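Local coordinates for mevalonate kinase, putative (Leishmania major, PDB 2HFS), which probably catalyses the ATP-dependent phosphorylation of (R)-mevalonate to (R)-5-phosphomevalonate, an early step of isoprenoid and sterol biosynthesis, at residues Ile197-Ala202 against Ser284-Gly289; Asn206-Met211 against Arg257-Ser262; Tyr276-Ala281 against Ala292-Ala297; Asp300-Ile305 against Arg321-Pro326. One frame throughout, in Å; residues are numbered along the deposited sequence.

Contact 1 (Ile197-Ala202 against Ser284-Gly289)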
# COMPACT_ATOMS: atom_id res chain seq x y z
N ILE A 197 14.15 -5.70 4.83
CA ILE A 197 13.84 -7.02 5.35
C ILE A 197 12.46 -7.43 4.86
O ILE A 197 11.49 -6.66 4.95
CB ILE A 197 13.92 -7.00 6.90
CG1 ILE A 197 15.24 -6.35 7.35
CG2 ILE A 197 13.75 -8.41 7.48
CD1 ILE A 197 15.30 -6.02 8.81
N ASN A 198 12.37 -8.65 4.33
CA ASN A 198 11.11 -9.19 3.83
C ASN A 198 10.39 -10.05 4.87
O ASN A 198 10.99 -10.95 5.48
CB ASN A 198 11.34 -9.98 2.53
CG ASN A 198 11.67 -9.08 1.35
OD1 ASN A 198 11.07 -8.02 1.19
ND2 ASN A 198 12.62 -9.51 0.53
N ALA A 199 9.11 -9.77 5.08
CA ALA A 199 8.31 -10.49 6.05
C ALA A 199 7.16 -11.22 5.35
O ALA A 199 6.67 -10.74 4.33
CB ALA A 199 7.77 -9.53 7.09
N SER A 200 6.77 -12.38 5.89
CA SER A 200 5.64 -13.15 5.38
C SER A 200 4.36 -12.83 6.14
O SER A 200 4.16 -13.28 7.28
CB SER A 200 5.92 -14.66 5.46
OG SER A 200 4.75 -15.41 5.14
N THR A 201 3.49 -12.06 5.50
CA THR A 201 2.19 -11.69 6.08
C THR A 201 1.49 -12.89 6.73
O THR A 201 1.17 -12.86 7.92
CB THR A 201 1.29 -11.06 5.00
OG1 THR A 201 1.94 -9.89 4.49
CG2 THR A 201 0.01 -10.49 5.61
N ALA A 202 1.26 -13.94 5.93
CA ALA A 202 0.62 -15.16 6.41
C ALA A 202 1.26 -15.72 7.69
O ALA A 202 0.55 -16.06 8.63
CB ALA A 202 0.59 -16.22 5.30
N SER A 284 4.44 -0.05 9.61
CA SER A 284 3.27 -0.01 8.73
C SER A 284 3.13 -1.35 8.03
O SER A 284 4.00 -1.71 7.24
CB SER A 284 3.40 1.11 7.70
OG SER A 284 2.29 1.09 6.82
N GLY A 285 2.05 -2.07 8.30
CA GLY A 285 1.78 -3.31 7.59
C GLY A 285 2.17 -4.52 8.41
O GLY A 285 1.91 -4.57 9.60
N THR A 286 2.82 -5.47 7.75
CA THR A 286 3.10 -6.79 8.35
C THR A 286 4.00 -6.69 9.58
O THR A 286 3.81 -7.42 10.54
CB THR A 286 3.73 -7.73 7.29
OG1 THR A 286 2.76 -7.99 6.28
CG2 THR A 286 4.05 -9.12 7.87
N GLY A 287 4.96 -5.78 9.53
CA GLY A 287 5.96 -5.65 10.59
C GLY A 287 7.05 -6.69 10.45
O GLY A 287 7.09 -7.44 9.46
N ARG A 288 7.92 -6.75 11.47
CA ARG A 288 9.07 -7.68 11.51
C ARG A 288 9.95 -7.49 10.27
O ARG A 288 10.47 -8.45 9.70
CB ARG A 288 8.62 -9.14 11.65
CG ARG A 288 7.68 -9.43 12.82
CD ARG A 288 7.44 -10.92 13.04
NE ARG A 288 6.80 -11.21 14.32
CZ ARG A 288 6.19 -12.36 14.61
NH1 ARG A 288 6.13 -13.33 13.70
NH2 ARG A 288 5.63 -12.55 15.80
N GLY A 289 10.08 -6.24 9.84
CA GLY A 289 10.70 -5.92 8.56
C GLY A 289 9.81 -4.93 7.82
O GLY A 289 8.99 -4.24 8.43
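Ile-197, Ala-199 and Thr-201 rest on Thr-286 to Gly-289 in a loop-against-loop contact: the link from strand 188-194 into helix 201-214 runs past the glycine-rich turn between strands 280-284 and 291-296. From Ser-284 to Gly-290 that turn reads SGTGRGG, consistent with the third conserved motif of GHMP kinases, a loop that borders the active site in this family. A single hydrogen bond joins the segments, between hydroxyls Thr-201 OG1 and Thr-286 OG1 at 2.7 Å, and either may donate. In both threonines the hydroxyl sits beside its own backbone N (chi1 -59° in Thr-201, -66° in Thr-286). The methyl CG2 of Thr-286 meets the backbone, 3.6 Å from Thr-201 CA, at the start of the helix that Ser-200 N-caps. Ala-199 points its methyl into the turn, with CB 3.2 Å from Gly-287 O and 3.8 Å from Thr-286 CG2. At the other end Ile-197 stands over Gly-289, its CB 3.8 Å from Gly-289 CA, while CG2 reaches to 4.0 Å from Arg-288 O. Gly-289 has backbone angles that call for glycine (phi 133°), and its lack of a side chain on this side lets Ile-197 O approach to 3.7 Å from Gly-289 C. The guanidinium of Arg-288 pairs with Asp-207 on helix 201-214, and Thr-286 O accepts from His-28. Between the two segments, then, close packing on peptide groups outweighs directional bonding; polar grip on the turn comes from partners such as these.

Contact 2 (Asn206-Met211 against Arg257-Ser262)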
# COMPACT_ATOMS: atom_id res chain seq x y z
N ASN A 206 -0.43 -15.50 11.45
CA ASN A 206 -0.68 -16.75 12.17
C ASN A 206 -0.01 -16.82 13.54
O ASN A 206 -0.60 -17.35 14.50
CB ASN A 206 -0.36 -17.94 11.28
CG ASN A 206 -1.25 -17.99 10.06
OD1 ASN A 206 -2.45 -17.71 10.15
ND2 ASN A 206 -0.67 -18.34 8.92
N ASP A 207 1.19 -16.25 13.65
CA ASP A 207 1.80 -16.03 14.97
C ASP A 207 0.89 -15.22 15.89
O ASP A 207 0.78 -15.52 17.08
CB ASP A 207 3.16 -15.33 14.85
CG ASP A 207 4.28 -16.27 14.45
OD1 ASP A 207 4.03 -17.48 14.27
OD2 ASP A 207 5.45 -15.88 14.29
N VAL A 208 0.23 -14.19 15.35
CA VAL A 208 -0.71 -13.38 16.14
C VAL A 208 -1.93 -14.21 16.55
O VAL A 208 -2.39 -14.12 17.70
CB VAL A 208 -1.10 -12.04 15.42
CG1 VAL A 208 -2.05 -11.21 16.28
CG2 VAL A 208 0.15 -11.23 15.10
N HIS A 209 -2.43 -15.05 15.64
CA HIS A 209 -3.57 -15.93 15.97
C HIS A 209 -3.24 -16.85 17.13
O HIS A 209 -4.05 -17.04 18.05
CB HIS A 209 -3.95 -16.81 14.79
CG HIS A 209 -4.86 -16.16 13.79
ND1 HIS A 209 -6.11 -15.68 14.11
CD2 HIS A 209 -4.72 -15.97 12.46
CE1 HIS A 209 -6.69 -15.19 13.03
NE2 HIS A 209 -5.87 -15.35 12.01
N LYS A 210 -2.05 -17.43 17.07
CA LYS A 210 -1.54 -18.31 18.10
C LYS A 210 -1.43 -17.58 19.46
O LYS A 210 -1.84 -18.11 20.49
CB LYS A 210 -0.20 -18.90 17.67
N MSE A 211 -0.90 -16.36 19.45
CA MSE A 211 -0.81 -15.62 20.71
C MSE A 211 -2.19 -15.38 21.31
O MSE A 211 -2.38 -15.45 22.53
CB MSE A 211 -0.09 -14.28 20.51
CG MSE A 211 0.02 -13.50 21.81
SE MSE A 211 0.11 -11.62 21.41
CE MSE A 211 0.22 -10.89 23.30
N ARG A 257 4.06 -3.48 19.08
CA ARG A 257 5.18 -4.07 19.80
C ARG A 257 4.68 -5.15 20.76
O ARG A 257 5.34 -6.16 20.94
CB ARG A 257 5.95 -3.02 20.61
CG ARG A 257 6.62 -1.91 19.82
CD ARG A 257 7.54 -1.08 20.69
NE ARG A 257 8.65 -1.89 21.22
CZ ARG A 257 9.55 -1.43 22.10
NH1 ARG A 257 9.47 -0.18 22.54
NH2 ARG A 257 10.51 -2.23 22.54
N GLN A 258 3.50 -4.95 21.35
CA GLN A 258 2.96 -5.85 22.37
C GLN A 258 2.35 -7.13 21.79
O GLN A 258 2.12 -8.08 22.53
CB GLN A 258 1.94 -5.13 23.26
CG GLN A 258 2.52 -3.91 23.97
CD GLN A 258 1.58 -3.29 24.98
OE1 GLN A 258 1.08 -3.97 25.88
NE2 GLN A 258 1.39 -1.98 24.88
N ILE A 259 2.08 -7.14 20.49
CA ILE A 259 1.69 -8.39 19.81
C ILE A 259 2.88 -8.99 19.07
O ILE A 259 2.72 -9.88 18.22
CB ILE A 259 0.46 -8.21 18.88
CG1 ILE A 259 0.73 -7.14 17.81
CG2 ILE A 259 -0.79 -7.91 19.70
CD1 ILE A 259 -0.14 -7.30 16.57
N ASP A 260 4.06 -8.49 19.41
CA ASP A 260 5.33 -8.99 18.91
C ASP A 260 5.45 -8.94 17.38
O ASP A 260 5.89 -9.93 16.77
CB ASP A 260 5.53 -10.42 19.44
CG ASP A 260 6.91 -10.97 19.15
OD1 ASP A 260 7.89 -10.21 19.18
OD2 ASP A 260 7.08 -12.18 18.86
N VAL A 261 5.03 -7.84 16.76
CA VAL A 261 5.23 -7.68 15.31
C VAL A 261 6.22 -6.57 14.93
O VAL A 261 6.37 -6.26 13.76
CB VAL A 261 3.90 -7.54 14.51
CG1 VAL A 261 2.97 -8.75 14.76
CG2 VAL A 261 3.17 -6.23 14.83
N SER A 262 6.90 -5.99 15.91
CA SER A 262 8.02 -5.07 15.57
C SER A 262 9.34 -5.84 15.46
O SER A 262 9.33 -7.07 15.43
CB SER A 262 8.12 -3.89 16.55
OG SER A 262 9.10 -2.94 16.09
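Val-208 and selenomethionine Met-211, one turn apart on helix 201-214, face the loop in which helix 242-258 ends. Val-208 CG2 touches Val-261 CG1 at 3.8 Å, the two side chains crossing at about a right angle, and the same methyl lies 4.2 Å from Ile-259 CD1. Met-211 also meets Ile-259 at about a right angle. Its CG is anti to the backbone N (chi1 180°) and the chain stays extended beyond it. The selenium thus passes 3.9 Å from Ile-259 CA and 4.2 Å from its CG2, the branch anti to the carbonyl carbon, and CE ends 3.5 Å from Gln-258 O. A Schellman motif shapes the loop, with Asp-260 at positive phi as C-prime residue and Val-261 N bonded to Cys-256 O. Phe-219 and Leu-222 of helix 216-239 pack against the same cluster, and His-28 touches Val-208, Ile-259 and Val-261. Asp-207 OD2 and Asp-260 OD2 stand 6.1 Å apart, a like-charge pair that Arg-288 probably offsets. Methyl and selenium packing alone joins the two segments directly, so the fit here depends on shape, while polar linkage comes through that arginine.

Contact 3 (Tyr276-Ala281 against Ala292-Ala297); sequences YGALGA and AVALAA
Leu-279, Gly-280 and Ala-281 join Ala-294 and Leu-295 at the open end of a beta hairpin, strands 280-284 and 291-296, in the antiparallel four-stranded sheet of the C-terminal half. Two backbone hydrogen bonds cross. Leu-279 N gives to Leu-295 O at 2.7 Å, approaching nearly along the C=O axis (169°), although the bond is bent at the hydrogen (148°). Leu-295 N gives to Gly-280 O at 2.8 Å in a straighter bond (167°). Ala-281 and Ala-294 form a non-hydrogen-bonded pair whose methyls meet CB to CB at 4.0 Å. There Ala-281 CA lies 3.2 Å from Val-293 O in a CA-H...O contact. The polar atoms of Ala-281 turn to helices instead: its N gives to Asn-250 OD1, and its O accepts from Arg-274 NH2. Val-293 bonds to Lys-282, the next rung of the hairpin, and Ala-292, Ala-294 and Ala-296 to strand 188-194. Ahead of the strand, helix 264-275 ends in a Schellman motif with Gly-277 as C-prime, where Ala-278 N reaches Cys-273 O and Gly-277 N Arg-274 O. Beyond the last direct bond a water bridges this turn to the exit of strand 291-296, donating to Gly-277 O at 2.8 Å and accepting from Ala-297 N at 2.8 Å. Leucine packing flanks these bonds: Leu-279 crosses Leu-295 obliquely, beside helix 242-258. Its two methyls divide the work, Leu-279 CD1 touching Leu-295 CD2 at 3.9 Å and Leu-279 CD2 touching Ala-297 CB at 4.0 Å.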
# COMPACT_ATOMS: atom_id res chain seq x y z
N TYR A 276 13.67 13.49 15.62
CA TYR A 276 13.75 14.59 14.68
C TYR A 276 12.43 15.30 14.43
O TYR A 276 12.29 16.08 13.47
CB TYR A 276 14.47 14.15 13.39
CG TYR A 276 15.96 14.07 13.62
CD1 TYR A 276 16.78 15.18 13.39
CD2 TYR A 276 16.54 12.91 14.15
CE1 TYR A 276 18.16 15.12 13.63
CE2 TYR A 276 17.92 12.84 14.40
CZ TYR A 276 18.72 13.95 14.13
OH TYR A 276 20.09 13.88 14.38
N GLY A 277 11.48 15.06 15.32
CA GLY A 277 10.26 15.85 15.40
C GLY A 277 9.06 15.31 14.66
O GLY A 277 8.10 16.04 14.43
N ALA A 278 9.09 14.03 14.29
CA ALA A 278 7.88 13.40 13.74
C ALA A 278 6.73 13.59 14.72
O ALA A 278 6.92 13.46 15.92
CB ALA A 278 8.09 11.92 13.48
N LEU A 279 5.55 13.89 14.20
CA LEU A 279 4.35 13.99 15.02
C LEU A 279 3.97 12.61 15.53
O LEU A 279 3.44 12.47 16.63
CB LEU A 279 3.18 14.60 14.24
CG LEU A 279 3.32 15.99 13.63
CD1 LEU A 279 2.01 16.41 13.01
CD2 LEU A 279 3.78 16.97 14.71
N GLY A 280 4.23 11.58 14.71
CA GLY A 280 4.06 10.18 15.12
C GLY A 280 4.85 9.31 14.17
O GLY A 280 5.16 9.73 13.06
N ALA A 281 5.14 8.07 14.59
CA ALA A 281 5.88 7.15 13.73
C ALA A 281 5.63 5.73 14.21
O ALA A 281 5.54 5.47 15.41
CB ALA A 281 7.36 7.46 13.78
N ALA A 292 8.22 1.42 7.80
CA ALA A 292 7.65 2.26 8.84
C ALA A 292 7.19 3.54 8.18
O ALA A 292 7.63 3.88 7.08
CB ALA A 292 8.67 2.56 9.93
N VAL A 293 6.31 4.26 8.88
CA VAL A 293 5.77 5.52 8.39
C VAL A 293 5.85 6.57 9.50
O VAL A 293 5.57 6.27 10.66
CB VAL A 293 4.31 5.35 7.89
CG1 VAL A 293 3.37 4.78 8.99
CG2 VAL A 293 3.79 6.66 7.39
N ALA A 294 6.28 7.78 9.14
CA ALA A 294 6.33 8.89 10.09
C ALA A 294 5.44 10.00 9.55
O ALA A 294 5.38 10.20 8.33
CB ALA A 294 7.77 9.38 10.25
N LEU A 295 4.76 10.71 10.45
CA LEU A 295 3.98 11.89 10.06
C LEU A 295 4.74 13.17 10.40
O LEU A 295 5.15 13.36 11.54
CB LEU A 295 2.61 11.91 10.74
CG LEU A 295 1.68 13.09 10.48
CD1 LEU A 295 1.13 13.11 9.02
CD2 LEU A 295 0.55 13.08 11.47
N ALA A 296 4.90 14.04 9.41
CA ALA A 296 5.59 15.32 9.60
C ALA A 296 4.55 16.44 9.65
O ALA A 296 3.46 16.31 9.09
CB ALA A 296 6.59 15.57 8.47
N ALA A 297 4.89 17.56 10.30
CA ALA A 297 3.94 18.66 10.46
C ALA A 297 3.87 19.53 9.22
O ALA A 297 2.88 20.25 9.01
CB ALA A 297 4.28 19.51 11.69
O HOH W 1 6.77 17.32 12.35

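Contact 4 (Asp300-Ile305 against Arg321-Pro326)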
# COMPACT_ATOMS: atom_id res chain seq x y z
N ASP A 300 8.94 21.25 5.42
CA ASP A 300 10.23 21.63 6.01
C ASP A 300 10.69 20.67 7.12
O ASP A 300 11.85 20.25 7.15
CB ASP A 300 10.18 23.08 6.53
CG ASP A 300 11.54 23.58 7.02
OD1 ASP A 300 12.59 23.14 6.48
OD2 ASP A 300 11.65 24.43 7.94
N GLN A 301 9.77 20.33 8.01
CA GLN A 301 10.08 19.44 9.13
C GLN A 301 10.35 18.02 8.66
O GLN A 301 11.04 17.27 9.33
CB GLN A 301 8.97 19.49 10.19
CG GLN A 301 8.88 20.87 10.88
CD GLN A 301 7.73 20.97 11.87
OE1 GLN A 301 7.56 20.12 12.75
NE2 GLN A 301 6.95 22.04 11.75
N ARG A 302 9.80 17.67 7.49
CA ARG A 302 10.10 16.41 6.81
C ARG A 302 11.59 16.36 6.40
O ARG A 302 12.26 15.33 6.58
CB ARG A 302 9.16 16.23 5.60
CG ARG A 302 9.22 14.87 4.90
CD ARG A 302 7.97 14.51 4.09
NE ARG A 302 7.77 15.41 2.94
CZ ARG A 302 6.93 15.18 1.94
NH1 ARG A 302 6.19 14.08 1.91
NH2 ARG A 302 6.81 16.07 0.96
N ASP A 303 12.10 17.48 5.88
CA ASP A 303 13.51 17.63 5.53
C ASP A 303 14.44 17.35 6.71
O ASP A 303 15.53 16.82 6.54
CB ASP A 303 13.80 19.04 5.02
CG ASP A 303 13.14 19.34 3.69
OD1 ASP A 303 12.92 18.39 2.90
OD2 ASP A 303 12.82 20.50 3.34
N ALA A 304 13.99 17.73 7.90
CA ALA A 304 14.73 17.47 9.13
C ALA A 304 14.71 15.98 9.47
O ALA A 304 15.73 15.41 9.87
CB ALA A 304 14.18 18.31 10.30
N ILE A 305 13.55 15.35 9.32
CA ILE A 305 13.45 13.92 9.60
C ILE A 305 14.29 13.09 8.61
O ILE A 305 15.02 12.20 9.03
CB ILE A 305 11.98 13.44 9.63
CG1 ILE A 305 11.20 14.22 10.69
CG2 ILE A 305 11.92 11.92 9.86
CD1 ILE A 305 9.73 14.31 10.44
N ARG A 321 9.90 10.33 0.57
CA ARG A 321 8.95 11.37 0.95
C ARG A 321 7.69 11.09 0.16
O ARG A 321 7.69 11.19 -1.07
CB ARG A 321 9.45 12.77 0.59
CG ARG A 321 10.79 13.11 1.21
CD ARG A 321 11.37 14.41 0.70
NE ARG A 321 12.80 14.53 1.01
CZ ARG A 321 13.30 15.40 1.86
NH1 ARG A 321 12.48 16.24 2.50
NH2 ARG A 321 14.61 15.45 2.09
N TYR A 322 6.64 10.70 0.85
CA TYR A 322 5.38 10.42 0.20
C TYR A 322 4.32 11.35 0.79
O TYR A 322 4.52 11.91 1.87
CB TYR A 322 5.00 8.94 0.39
CG TYR A 322 5.82 7.94 -0.44
CD1 TYR A 322 6.01 6.63 -0.01
CD2 TYR A 322 6.38 8.32 -1.66
CE1 TYR A 322 6.76 5.70 -0.78
CE2 TYR A 322 7.13 7.41 -2.43
CZ TYR A 322 7.30 6.10 -1.99
OH TYR A 322 8.01 5.19 -2.76
N THR A 323 3.22 11.54 0.08
CA THR A 323 2.13 12.40 0.61
C THR A 323 0.76 11.79 0.40
O THR A 323 0.52 11.00 -0.52
CB THR A 323 2.13 13.82 -0.02
OG1 THR A 323 1.85 13.72 -1.42
CG2 THR A 323 3.49 14.51 0.05
N VAL A 324 -0.16 12.16 1.29
CA VAL A 324 -1.55 11.88 1.11
C VAL A 324 -2.29 13.17 0.81
O VAL A 324 -2.15 14.18 1.51
CB VAL A 324 -2.17 11.18 2.32
CG1 VAL A 324 -3.63 10.83 2.03
CG2 VAL A 324 -1.37 9.94 2.68
N GLN A 325 -3.09 13.12 -0.25
CA GLN A 325 -3.80 14.28 -0.73
C GLN A 325 -5.11 14.44 0.03
O GLN A 325 -5.77 13.45 0.35
CB GLN A 325 -4.08 14.08 -2.21
CG GLN A 325 -4.32 15.37 -2.95
CD GLN A 325 -4.77 15.12 -4.36
OE1 GLN A 325 -5.36 16.01 -4.99
NE2 GLN A 325 -4.51 13.90 -4.87
N PRO A 326 -5.49 15.69 0.34
CA PRO A 326 -6.79 15.97 0.95
C PRO A 326 -7.92 15.63 -0.01
O PRO A 326 -7.79 15.84 -1.21
CB PRO A 326 -6.76 17.48 1.17
CG PRO A 326 -5.32 17.86 1.10
CD PRO A 326 -4.71 16.92 0.13
O HOH W 2 9.67 17.22 2.25
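Arg-302 and Arg-321 overlap where helix 299-312 packs on strand 318-324, an edge strand of the four-stranded sheet; the segment axes approach to 10.7 Å, their directions 144° apart. Strand 291-296, this helix and strand 318-324 make a beta-alpha-beta crossover, the two strands running the same way with antiparallel strand 188-194 between them. Van der Waals packing comes first. Arg-321 CB sits over the centre of the Arg-302 guanidinium, 3.7 Å from its CZ, and Thr-323 CG2 lies at the edge, 3.3 Å from Arg-302 NH1. Among polar approaches, Arg-302 NH1 comes within 2.7 Å of Tyr-322 O, but at an angle too poor for a hydrogen bond; the same NH1 has a weak hydrogen bond to Leu-190 O on strand 188-194. The Arg-302 chain bends at chi3 (65°), placing NE where it gives to a water at 2.7 Å. That water also accepts from Arg-321 NH1, an atom less surely placed. Electrostatics add a salt bridge of doubtful geometry between Asp-303 and Arg-321, since Asp-303 OD1 and Arg-321 NH1 are modelled too close together. The guanidinium planes of the two arginines stand 82° apart. Beyond the contact, Thr-323 bonds to Ser-42 and Glu-43 of strand 36-52, tying this edge to the other sheet. The firmly placed part is Arg-302: its flat cation lies on the aliphatic start of Arg-321 while its NE is satisfied by water, so a charged side chain serves here as packing surface.

In the fold
The contacts form two neighbouring pairs. Contacts 1 and 2 share helix 201-214, with centres about 12 Å apart; Arg-288 of contact 1 reaches into contact 2, its NH2 also making a salt bridge to Asp-260 OD2 at 3.4 Å. Contacts 3 and 4, about 9 Å between centres, reach one sheet, strand 291-296 leading into helix 299-312, and Ala-296 CB packs on Arg-302 CB at 3.9 Å. Strands 280-284 and 291-296 connect the pairs: they end in the glycine-rich turn of contact 1, where Ser-284 CB meets Val-293 CG1. That turn probably borders the active site, whereas contact 4 lies about 23 Å from contact 1, centre to centre, and contact 2 about 30 Å from contact 4.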